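PDB 1M72: caspase-1 subunit p19/18 from Spodoptera frugiperda, which probably acts as a cysteine endopeptidase in the caspase cascade that carries out apoptosis, and is inhibited by the baculovirus protein p35. Local coordinates for residues Phe193-Thr198 with Gln249-Cys254; Pro23-Asn28 with Ser257-Leu262; Arg32-Ile37 with Gly69-Val74. All coordinates share one frame; numbering follows the deposited sequence.

Contact 1: Phe193-Thr198 with Gln249-Cys254; sequences FSWRNT and QKQVPC. With EDO (1,2-ethanediol), chain J.
The single direct hydrogen bond between Phe-193-Thr-198 and Gln-249-Cys-254 runs from the backbone of Trp-195 to the amide end of Gln-251. Trp-195 N lies 2.7 Å from Gln-251 OE1, with an N-H...O angle of 161°, and approaches in the carbonyl plane on a lone pair. Gln-251 reaches this position fully stretched, its CG anti to the backbone N (chi1 176°) and the chain extended beyond. The same oxygen sits at the edge of the indole, 3.4 Å from Trp-195 CD1, and the amide and ring planes are only 24° apart, so OE1 meets both the backbone and the ring of one residue. At the opposite end of the amide, Gln-251 NE2 donates to a water at 3.1 Å, and this water donates in turn to Trp-195 O at 2.7 Å. A second water bridges the indole: Trp-195 NE1 donates to it at 3.1 Å, while it donates to Lys-250 O at 2.8 Å. The benzene part of the indole meets Gln-249 obliquely, CZ2 lying 3.9 Å from Gln-249 CB, before the polar end of Gln-249 turns off to His-247 O.

In the next shell, Gln-251 NE2 also bonds Ser-187 O, so bonds at both ends fix the rotation of the amide. Ser-194 OG bonds Ser-187 OG and Gln-148 NE2. Trp-195 and Arg-196 pair as an antiparallel strand with the bound peptide, and Arg-196 salt-bridges an acidic side chain of it. The side chain of Phe-193, about 4 Å from that of Cys-150, packs on an apolar side chain of that peptide. This is the peptide-binding groove of a caspase, where an arginine pairs with an acidic side chain beside the probable catalytic cysteine, consistent with the preference of caspases for acidic substrates.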
# COMPACT_ATOMS: atom_id res chain seq x y z
N PHE C 193 -3.94 -5.62 -15.88
CA PHE C 193 -5.31 -6.11 -16.05
C PHE C 193 -5.72 -6.73 -14.70
O PHE C 193 -4.87 -7.10 -13.86
CB PHE C 193 -5.38 -7.25 -17.07
CG PHE C 193 -5.37 -6.81 -18.49
CD1 PHE C 193 -4.31 -7.17 -19.32
CD2 PHE C 193 -6.45 -6.11 -19.02
CE1 PHE C 193 -4.30 -6.84 -20.69
CE2 PHE C 193 -6.48 -5.76 -20.39
CZ PHE C 193 -5.39 -6.13 -21.24
N SER C 194 -7.04 -6.88 -14.53
CA SER C 194 -7.61 -7.48 -13.33
C SER C 194 -8.58 -8.53 -13.86
O SER C 194 -9.37 -8.24 -14.76
CB SER C 194 -8.37 -6.43 -12.55
OG SER C 194 -8.71 -6.93 -11.31
N TRP C 195 -8.52 -9.74 -13.31
CA TRP C 195 -9.37 -10.81 -13.82
C TRP C 195 -10.67 -11.10 -13.09
O TRP C 195 -10.74 -11.06 -11.85
CB TRP C 195 -8.58 -12.10 -13.94
CG TRP C 195 -7.52 -12.03 -14.97
CD1 TRP C 195 -6.24 -11.58 -14.79
CD2 TRP C 195 -7.59 -12.50 -16.33
NE1 TRP C 195 -5.51 -11.77 -15.94
CE2 TRP C 195 -6.31 -12.33 -16.90
CE3 TRP C 195 -8.61 -13.07 -17.11
CZ2 TRP C 195 -6.01 -12.69 -18.22
CZ3 TRP C 195 -8.32 -13.44 -18.43
CH2 TRP C 195 -7.02 -13.24 -18.97
N ARG C 196 -11.68 -11.40 -13.90
CA ARG C 196 -13.05 -11.71 -13.48
C ARG C 196 -13.58 -12.98 -14.17
O ARG C 196 -13.46 -13.16 -15.39
CB ARG C 196 -13.97 -10.51 -13.85
CG ARG C 196 -15.52 -10.70 -13.61
CD ARG C 196 -16.27 -9.34 -13.84
NE ARG C 196 -15.68 -8.65 -14.99
CZ ARG C 196 -15.93 -8.96 -16.26
NH1 ARG C 196 -16.80 -9.94 -16.55
NH2 ARG C 196 -15.24 -8.36 -17.24
N ASN C 197 -14.17 -13.90 -13.41
CA ASN C 197 -14.76 -15.08 -14.05
C ASN C 197 -16.26 -14.77 -14.16
O ASN C 197 -16.88 -14.34 -13.18
CB ASN C 197 -14.55 -16.33 -13.22
CG ASN C 197 -15.35 -17.53 -13.79
OD1 ASN C 197 -16.52 -17.76 -13.44
ND2 ASN C 197 -14.71 -18.27 -14.72
N THR C 198 -16.85 -15.02 -15.33
CA THR C 198 -18.27 -14.71 -15.52
C THR C 198 -19.22 -15.52 -14.66
O THR C 198 -20.37 -15.15 -14.53
CB THR C 198 -18.74 -14.87 -16.99
OG1 THR C 198 -18.42 -16.20 -17.44
CG2 THR C 198 -18.08 -13.80 -17.90
N GLN C 249 -2.46 -16.34 -17.42
CA GLN C 249 -1.89 -15.16 -16.80
C GLN C 249 -2.18 -15.18 -15.29
O GLN C 249 -3.10 -15.87 -14.83
CB GLN C 249 -2.42 -13.90 -17.49
CG GLN C 249 -2.17 -13.92 -19.01
CD GLN C 249 -0.69 -13.85 -19.34
OE1 GLN C 249 -0.05 -12.86 -19.03
NE2 GLN C 249 -0.14 -14.91 -19.94
N LYS C 250 -1.37 -14.43 -14.55
CA LYS C 250 -1.42 -14.34 -13.09
C LYS C 250 -1.76 -12.93 -12.65
O LYS C 250 -1.79 -11.98 -13.46
CB LYS C 250 -0.06 -14.70 -12.53
CG LYS C 250 0.40 -16.07 -12.97
CD LYS C 250 -0.45 -17.16 -12.33
CE LYS C 250 0.03 -17.42 -10.89
NZ LYS C 250 -0.99 -18.21 -10.17
N GLN C 251 -1.99 -12.79 -11.35
CA GLN C 251 -2.39 -11.51 -10.77
C GLN C 251 -2.14 -11.47 -9.30
O GLN C 251 -2.29 -12.50 -8.60
CB GLN C 251 -3.89 -11.31 -11.01
CG GLN C 251 -4.47 -10.05 -10.39
CD GLN C 251 -5.97 -9.93 -10.62
OE1 GLN C 251 -6.48 -10.33 -11.68
NE2 GLN C 251 -6.70 -9.36 -9.64
N VAL C 252 -1.72 -10.30 -8.82
CA VAL C 252 -1.55 -10.06 -7.40
C VAL C 252 -2.18 -8.70 -7.05
O VAL C 252 -2.05 -7.74 -7.80
CB VAL C 252 -0.06 -10.13 -6.92
CG1 VAL C 252 0.80 -8.93 -7.48
CG2 VAL C 252 -0.03 -10.13 -5.39
N PRO C 253 -2.89 -8.62 -5.91
CA PRO C 253 -3.53 -7.35 -5.49
C PRO C 253 -2.46 -6.35 -5.02
O PRO C 253 -1.28 -6.73 -4.82
CB PRO C 253 -4.45 -7.76 -4.32
CG PRO C 253 -4.59 -9.29 -4.46
CD PRO C 253 -3.21 -9.71 -4.97
N CYS C 254 -2.88 -5.10 -4.83
CA CYS C 254 -2.02 -3.99 -4.38
C CYS C 254 -2.76 -3.32 -3.19
O CYS C 254 -3.81 -2.71 -3.33
CB CYS C 254 -1.81 -3.01 -5.55
SG CYS C 254 -0.54 -1.75 -5.20
C1 EDO J . -1.25 -8.40 -11.64
O1 EDO J . -1.49 -7.48 -10.55
C2 EDO J . 0.07 -9.06 -11.41
O2 EDO J . 1.06 -8.09 -11.64
O HOH W 1 -2.50 -10.90 -15.95
O HOH W 2 -9.78 -9.73 -9.68

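Contact 2: Pro23-Asn28 with Ser257-Leu262. With EDO (1,2-ethanediol), chain H.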
# COMPACT_ATOMS: atom_id res chain seq x y z
N PRO C 23 -2.92 0.29 20.39
CA PRO C 23 -2.40 -0.50 19.27
C PRO C 23 -3.56 -0.85 18.32
O PRO C 23 -3.34 -1.10 17.14
CB PRO C 23 -1.83 -1.76 19.94
CG PRO C 23 -2.48 -1.80 21.30
CD PRO C 23 -2.57 -0.34 21.69
N TYR C 24 -4.79 -0.83 18.82
CA TYR C 24 -5.94 -1.19 17.97
C TYR C 24 -6.93 -0.07 17.77
O TYR C 24 -7.05 0.77 18.64
CB TYR C 24 -6.71 -2.39 18.56
CG TYR C 24 -5.94 -3.65 18.53
CD1 TYR C 24 -4.98 -3.94 19.52
CD2 TYR C 24 -6.08 -4.53 17.46
CE1 TYR C 24 -4.17 -5.07 19.43
CE2 TYR C 24 -5.28 -5.66 17.35
CZ TYR C 24 -4.32 -5.93 18.33
OH TYR C 24 -3.50 -7.03 18.16
N TYR C 25 -7.63 -0.04 16.63
CA TYR C 25 -8.68 0.97 16.45
C TYR C 25 -9.82 0.54 17.35
O TYR C 25 -9.97 -0.66 17.63
CB TYR C 25 -9.24 0.96 15.03
CG TYR C 25 -8.33 1.57 14.02
CD1 TYR C 25 -8.11 2.96 14.00
CD2 TYR C 25 -7.68 0.77 13.06
CE1 TYR C 25 -7.27 3.55 13.08
CE2 TYR C 25 -6.81 1.35 12.10
CZ TYR C 25 -6.61 2.73 12.12
OH TYR C 25 -5.73 3.31 11.26
N ASN C 26 -10.63 1.49 17.80
CA ASN C 26 -11.77 1.16 18.65
C ASN C 26 -12.91 0.74 17.75
O ASN C 26 -13.54 1.55 17.10
CB ASN C 26 -12.17 2.39 19.51
CG ASN C 26 -13.61 2.28 20.13
OD1 ASN C 26 -14.25 1.23 20.06
ND2 ASN C 26 -14.10 3.38 20.70
N MET C 27 -13.17 -0.56 17.71
CA MET C 27 -14.26 -1.08 16.92
C MET C 27 -15.39 -1.47 17.86
O MET C 27 -16.07 -2.46 17.61
CB MET C 27 -13.81 -2.33 16.15
CG MET C 27 -12.62 -2.10 15.29
SD MET C 27 -12.89 -0.80 14.06
CE MET C 27 -13.95 -1.74 12.95
N ASN C 28 -15.60 -0.70 18.92
CA ASN C 28 -16.66 -1.03 19.84
C ASN C 28 -17.70 0.09 19.91
O ASN C 28 -18.23 0.38 20.99
CB ASN C 28 -16.09 -1.33 21.24
CG ASN C 28 -17.15 -1.89 22.21
OD1 ASN C 28 -18.03 -2.67 21.81
ND2 ASN C 28 -17.06 -1.49 23.49
N SER C 257 -1.77 1.12 2.46
CA SER C 257 -2.19 1.43 3.80
C SER C 257 -1.54 2.63 4.43
O SER C 257 -0.30 2.81 4.35
CB SER C 257 -1.99 0.18 4.70
OG SER C 257 -1.97 0.46 6.09
N MET C 258 -2.41 3.46 5.02
CA MET C 258 -2.06 4.64 5.80
C MET C 258 -2.55 4.37 7.24
O MET C 258 -2.60 5.29 8.05
CB MET C 258 -2.78 5.90 5.29
CG MET C 258 -2.10 6.62 4.14
SD MET C 258 -2.05 5.71 2.60
CE MET C 258 -3.68 5.58 2.11
N LEU C 259 -2.93 3.12 7.54
CA LEU C 259 -3.42 2.76 8.88
C LEU C 259 -2.40 3.00 9.97
O LEU C 259 -1.25 2.58 9.88
CB LEU C 259 -3.88 1.31 8.91
CG LEU C 259 -5.03 0.99 7.95
CD1 LEU C 259 -5.48 -0.41 8.22
CD2 LEU C 259 -6.26 1.99 8.10
N THR C 260 -2.81 3.72 11.01
CA THR C 260 -1.91 4.03 12.12
C THR C 260 -2.11 3.05 13.32
O THR C 260 -1.41 3.12 14.33
CB THR C 260 -2.14 5.47 12.58
OG1 THR C 260 -3.51 5.60 12.99
CG2 THR C 260 -1.87 6.46 11.43
N ARG C 261 -3.11 2.19 13.22
CA ARG C 261 -3.37 1.21 14.26
C ARG C 261 -3.80 -0.08 13.56
O ARG C 261 -4.04 -0.10 12.35
CB ARG C 261 -4.48 1.70 15.21
CG ARG C 261 -4.28 3.12 15.76
CD ARG C 261 -5.37 3.45 16.75
NE ARG C 261 -5.36 4.87 17.10
CZ ARG C 261 -4.40 5.46 17.81
NH1 ARG C 261 -3.34 4.77 18.28
NH2 ARG C 261 -4.45 6.77 18.00
N LEU C 262 -3.88 -1.17 14.33
CA LEU C 262 -4.26 -2.45 13.77
C LEU C 262 -5.77 -2.49 13.73
O LEU C 262 -6.44 -1.92 14.58
CB LEU C 262 -3.72 -3.60 14.62
CG LEU C 262 -2.21 -3.89 14.65
CD1 LEU C 262 -1.96 -4.87 15.76
CD2 LEU C 262 -1.72 -4.50 13.34
C1 EDO H . -11.33 4.18 16.50
O1 EDO H . -9.95 4.42 16.38
C2 EDO H . -11.77 3.15 15.49
O2 EDO H . -13.12 3.39 15.20
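Tyr-25 forms the dense, buried half of this contact, laying one face of its ring on the aliphatic base of Arg-261 and pointing its hydroxyl at the backbone of Leu-259 to Arg-261. Arg-261 CB stands 3.7 Å from the centroid of the Tyr-25 ring and only 4° off its normal, a CH-pi contact over the centre of one face. Arg-261, extended from CG to NE, carries its guanidinium beyond the Tyr-25 face to Ala-22 O and Arg-20 O. Close to the ring as well, Tyr-25 CE2 is 3.1 Å from Arg-261 O. At the tip, Thr-260 N donates to Tyr-25 OH at 3.0 Å, although the N-H...O angle of 139° is bent, and Arg-261 N adds a weak bond. Asp-181 OD1 bonds both this hydroxyl and Thr-260 OG1, so the buried phenol is well satisfied; the carboxylate would probably polarise it. Leu-259 CD2 closes in on the same hydroxyl at 3.5 Å.

Backbone bonds secure the join. Leu-262 N donates to Pro-23 O at 2.9 Å, nearly straight at 175°, and Tyr-25 N donates to Leu-262 O at 3.0 Å. Leu-262 is therefore gripped by the residues before and after Tyr-24, a single beta bridge that ties the stretch ahead of strand 31-39 to the chain leaving strand 254-257. That strand is the edge of the caspase sheet within this chain, and Ser-257 pairs antiparallel with a strand of the second subunit; Thr-260 O accepts from Gln-230 NE2 of that subunit.

The other half is looser. Pro-23 and Tyr-24 are exposed, and the Tyr-24 ring meets Leu-262 obliquely, its CZ 3.6 Å from Leu-262 CD1. Beyond Tyr-25 the loop departs, folding on itself in an Asx turn in which Asn-26 OD1 accepts from Asn-28 N.

Contact 3: Arg32-Ile37 with Gly69-Val74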
# COMPACT_ATOMS: atom_id res chain seq x y z
N ARG C 32 -21.16 -0.73 13.35
CA ARG C 32 -19.93 -1.05 12.58
C ARG C 32 -19.70 0.14 11.62
O ARG C 32 -18.60 0.70 11.52
CB ARG C 32 -20.16 -2.28 11.73
CG ARG C 32 -18.99 -2.64 10.87
CD ARG C 32 -18.21 -3.81 11.45
NE ARG C 32 -17.38 -3.46 12.59
CZ ARG C 32 -16.98 -4.34 13.52
NH1 ARG C 32 -17.33 -5.64 13.47
NH2 ARG C 32 -16.20 -3.90 14.50
N GLY C 33 -20.75 0.53 10.92
CA GLY C 33 -20.62 1.61 9.97
C GLY C 33 -21.22 1.24 8.62
O GLY C 33 -21.72 0.13 8.40
N MET C 34 -21.20 2.20 7.72
CA MET C 34 -21.71 2.03 6.37
C MET C 34 -20.71 1.33 5.45
O MET C 34 -19.49 1.55 5.54
CB MET C 34 -22.02 3.40 5.78
CG MET C 34 -23.15 4.13 6.49
SD MET C 34 -23.46 5.78 5.87
CE MET C 34 -23.80 5.44 4.07
N ALA C 35 -21.25 0.49 4.56
CA ALA C 35 -20.49 -0.21 3.53
C ALA C 35 -21.24 0.13 2.22
O ALA C 35 -22.37 -0.31 1.99
CB ALA C 35 -20.50 -1.71 3.77
N ILE C 36 -20.62 0.93 1.36
CA ILE C 36 -21.26 1.30 0.10
C ILE C 36 -20.64 0.50 -1.05
O ILE C 36 -19.44 0.54 -1.24
CB ILE C 36 -21.02 2.76 -0.30
CG1 ILE C 36 -21.34 3.72 0.82
CG2 ILE C 36 -21.87 3.08 -1.51
CD1 ILE C 36 -21.01 5.15 0.39
N ILE C 37 -21.47 -0.20 -1.81
CA ILE C 37 -20.96 -0.95 -2.94
C ILE C 37 -21.45 -0.35 -4.26
O ILE C 37 -22.65 -0.22 -4.51
CB ILE C 37 -21.38 -2.43 -2.82
CG1 ILE C 37 -20.82 -3.03 -1.52
CG2 ILE C 37 -20.88 -3.21 -4.04
CD1 ILE C 37 -21.34 -4.48 -1.15
N GLY C 69 -21.50 -6.86 10.52
CA GLY C 69 -22.18 -5.72 11.11
C GLY C 69 -22.40 -4.46 10.28
O GLY C 69 -23.03 -3.52 10.78
N PHE C 70 -21.88 -4.43 9.06
CA PHE C 70 -22.04 -3.26 8.19
C PHE C 70 -23.49 -3.05 7.75
O PHE C 70 -24.23 -4.00 7.58
CB PHE C 70 -21.17 -3.40 6.91
CG PHE C 70 -19.70 -3.15 7.14
CD1 PHE C 70 -18.82 -4.21 7.38
CD2 PHE C 70 -19.21 -1.83 7.15
CE1 PHE C 70 -17.44 -3.97 7.63
CE2 PHE C 70 -17.84 -1.58 7.40
CZ PHE C 70 -16.95 -2.64 7.64
N LYS C 71 -23.90 -1.80 7.59
CA LYS C 71 -25.22 -1.52 7.06
C LYS C 71 -24.83 -1.37 5.57
O LYS C 71 -24.25 -0.37 5.16
CB LYS C 71 -25.80 -0.20 7.58
CG LYS C 71 -27.29 0.03 7.19
CD LYS C 71 -27.68 1.55 7.11
CE LYS C 71 -26.78 2.32 6.07
NZ LYS C 71 -27.04 3.77 5.76
N VAL C 72 -25.15 -2.38 4.77
CA VAL C 72 -24.78 -2.38 3.36
C VAL C 72 -25.73 -1.72 2.39
O VAL C 72 -26.94 -1.97 2.42
CB VAL C 72 -24.57 -3.83 2.86
CG1 VAL C 72 -24.16 -3.84 1.36
CG2 VAL C 72 -23.51 -4.53 3.69
N THR C 73 -25.20 -0.87 1.51
CA THR C 73 -26.03 -0.28 0.46
C THR C 73 -25.32 -0.55 -0.88
O THR C 73 -24.16 -0.16 -1.09
CB THR C 73 -26.20 1.23 0.62
OG1 THR C 73 -26.82 1.51 1.87
CG2 THR C 73 -27.10 1.76 -0.47
N VAL C 74 -26.02 -1.24 -1.79
CA VAL C 74 -25.49 -1.55 -3.12
C VAL C 74 -26.07 -0.56 -4.14
O VAL C 74 -27.28 -0.46 -4.25
CB VAL C 74 -25.90 -2.96 -3.56
CG1 VAL C 74 -25.42 -3.21 -5.00
CG2 VAL C 74 -25.38 -3.98 -2.59
O HOH W 3 -23.30 -3.30 13.64
O HOH W 4 -23.41 -0.44 10.98
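Arg-32 can be traced from backbone to tip along Gly-69 and Phe-70. Its CG is anti to the backbone N (chi1 177°), and CB lies 3.3 Å from Gly-69 O, close against the Schellman turn that ends helix 54-67. CG then rests over the centre of the Phe-70 ring, 3.5 Å from the centroid and 1° off the normal, a CH-pi contact. CD remains above the same ring, 3.9 Å from Phe-70 CE1. Bends at chi2 and chi3 turn the guanidinium away, where NH1 bonds Leu-68 O, and NH2 bonds Phe-265 O and salt-bridges Asp-99.

Past the arginine, the strands run parallel, their axes 19° apart. Lys-71 N donates to Gly-33 O at 3.0 Å and Ala-35 N to Lys-71 O at 3.2 Å, the latter from above the carbonyl plane. Farther along, Thr-73 N bonds Ala-35 O at 2.9 Å and Ile-37 N bonds Thr-73 O at 2.8 Å, both nearly along the C=O axis. Beside Gly-69, a water takes the N-H of Gly-33 and donates to Gly-69 O. Ala-35 CB fits against Phe-70 CD2 at 3.6 Å, on the face that also carries Ile-37, Val-72 and Val-74.

Helix 54-67, the crossover of this beta-alpha-beta unit, packs on that face through Ile-37, Val-72 and Val-74. Helix 80-92 touches Met-34 and Ile-36 on the other face. Strand 98-106 flanks strand 31-39 on its far side, leaving strand 70-76 outermost in the sheet.

The six-stranded sheet relates all three sites. Contact 3 joins its outermost strand 70-76 to strand 31-39; the second segments of contacts 1 and 2 adjoin in sequence around strand 254-257, the other outermost strand. Along the chain, contact 2 spans the other two, and contact 3 closes before contact 1 opens. Contacts 1 and 2 have centres 28 Å apart, and both touch the second subunit. The centre of contact 3 lies 25 Å from that of contact 1 and 19 Å from that of contact 2, which it meets where Met-27 CB packs 3.3 Å from Arg-32 NH2. Contact 1, at the peptide-binding groove, lies across the chain's centre from contact 2.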